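Local atomic coordinates of Tol-Pal system protein TolA (Pseudomonas aeruginosa, PDB entry 1LR0), a protein that forms part of the Tol-Pal system, which probably takes part in outer membrane invagination during cell division and in keeping the outer membrane intact. Residues Gln99-Arg102 with Ala103-Asp106. Sequence-based numbering, arbitrary orientation.
Sequences QLPR and ATFD
Pro101 and Phe105 meet at the first turn of helix 102-108, a local contact in the periplasmic domain of TolA, where the loop after helix 78-91 runs into this short helix. Pro101 holds the N-cap position; its ring leaves it no N-H to donate, but its carbonyl opens the helical bonding pattern. Phe105 N reaches Pro101 O at 3.0 Å, almost straight at hydrogen (171°). One residue on, Asp106 N donates to Arg102 O at 2.9 Å.

The pyrrolidine ring runs alongside Thr104, with CG of Pro101 4.0 Å from OG1 of Thr104. Leu100 CD1 packs against Phe105 CA and comes to 4.3 Å from Phe105 CD1, meeting the aromatic ring at its edge.

The Arg102 chain leaves with CG anti to the backbone N (chi1 -178°), bends twice, and passes across the Asp106 carboxylate, CG lying 3.7 Å from OD2. Guanidinium and carboxylate stand nearly perpendicular. With Arg102 NE 4.3 Å from Asp106 OD1, the opposite charges lie beyond salt-bridge distance, though they would still be expected to attract each other; a water accepts from Arg102 NE and donates to Asp106 OD2, linking them. Asp106 OD1 takes its salt bridge from Arg110 NH2, just before strand 111-116.

Leu100 reaches Val26 and Leu30 of the long helix 4-41, while Arg102 and Phe105 touch Pro62 in the loop joining strands 54-60 and 66-73, so the turn bridges the long helix and the loop between those two strands.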
loop_
_atom_site.group_PDB
_atom_site.type_symbol
_atom_site.label_atom_id
_atom_site.label_comp_id
_atom_site.label_asym_id
_atom_site.label_seq_id
_atom_site.Cartn_x
_atom_site.Cartn_y
_atom_site.Cartn_z
ATOM N N GLN A 99 0.271 12.318 -6.791
ATOM C CA GLN A 99 -1.078 12.651 -7.221
ATOM C C GLN A 99 -2.020 12.935 -6.081
ATOM O O GLN A 99 -3.125 13.445 -6.284
ATOM C CB GLN A 99 -1.613 11.467 -7.955
ATOM C CG GLN A 99 -0.739 11.187 -9.226
ATOM C CD GLN A 99 -1.201 9.963 -10.057
ATOM O OE1 GLN A 99 -0.630 9.673 -11.147
ATOM N NE2 GLN A 99 -2.216 9.240 -9.541
ATOM N N LEU A 100 -1.585 12.627 -4.879
ATOM C CA LEU A 100 -2.379 12.882 -3.717
ATOM C C LEU A 100 -2.169 14.327 -3.213
ATOM O O LEU A 100 -1.058 14.801 -3.185
ATOM C CB LEU A 100 -1.938 11.972 -2.593
ATOM C CG LEU A 100 -2.133 10.478 -2.850
ATOM C CD1 LEU A 100 -1.596 9.762 -1.722
ATOM C CD2 LEU A 100 -3.609 10.214 -2.965
ATOM N N PRO A 101 -3.222 14.958 -2.719
ATOM C CA PRO A 101 -3.077 16.174 -1.929
ATOM C C PRO A 101 -2.270 15.790 -0.762
ATOM O O PRO A 101 -2.366 14.676 -0.262
ATOM C CB PRO A 101 -4.502 16.436 -1.412
ATOM C CG PRO A 101 -5.363 15.796 -2.336
ATOM C CD PRO A 101 -4.630 14.545 -2.848
ATOM N N ARG A 102 -1.506 16.736 -0.283
ATOM C CA ARG A 102 -0.583 16.482 0.734
ATOM C C ARG A 102 -1.194 16.002 2.001
ATOM O O ARG A 102 -0.561 15.196 2.708
ATOM C CB ARG A 102 0.259 17.715 0.984
ATOM C CG ARG A 102 1.295 17.448 2.057
ATOM C CD ARG A 102 2.370 16.468 1.522
ATOM N NE ARG A 102 3.680 17.039 1.754
ATOM C CZ ARG A 102 4.438 17.607 0.831
ATOM N NH1 ARG A 102 4.071 17.665 -0.449
ATOM N NH2 ARG A 102 5.573 18.114 1.220
ATOM N N ALA A 103 -2.404 16.462 2.352
ATOM C CA ALA A 103 -2.919 16.025 3.630
ATOM C C ALA A 103 -3.306 14.571 3.524
ATOM O O ALA A 103 -3.283 13.870 4.490
ATOM C CB ALA A 103 -4.128 16.815 4.031
ATOM N N THR A 104 -3.754 14.167 2.364
ATOM C CA THR A 104 -4.122 12.768 2.182
ATOM C C THR A 104 -2.861 11.900 2.252
ATOM O O THR A 104 -2.818 10.895 2.962
ATOM C CB THR A 104 -4.832 12.587 0.867
ATOM O OG1 THR A 104 -5.974 13.444 0.821
ATOM C CG2 THR A 104 -5.430 11.170 0.776
ATOM N N PHE A 105 -1.818 12.299 1.540
ATOM C CA PHE A 105 -0.523 11.632 1.705
ATOM C C PHE A 105 -0.107 11.432 3.120
ATOM O O PHE A 105 0.161 10.292 3.591
ATOM C CB PHE A 105 0.619 12.348 1.030
ATOM C CG PHE A 105 1.934 11.578 1.144
ATOM C CD1 PHE A 105 2.142 10.448 0.367
ATOM C CD2 PHE A 105 2.877 11.916 2.103
ATOM C CE1 PHE A 105 3.306 9.698 0.502
ATOM C CE2 PHE A 105 4.064 11.207 2.252
ATOM C CZ PHE A 105 4.283 10.077 1.463
ATOM N N ASP A 106 -0.061 12.530 3.846
ATOM C CA ASP A 106 0.411 12.494 5.187
ATOM C C ASP A 106 -0.444 11.579 6.063
ATOM O O ASP A 106 0.049 10.967 7.011
ATOM C CB ASP A 106 0.387 13.902 5.806
ATOM C CG ASP A 106 1.584 14.800 5.377
ATOM O OD1 ASP A 106 2.666 14.315 4.932
ATOM O OD2 ASP A 106 1.521 16.052 5.528
HETATM O O HOH W 1 3.596 17.314 4.835
#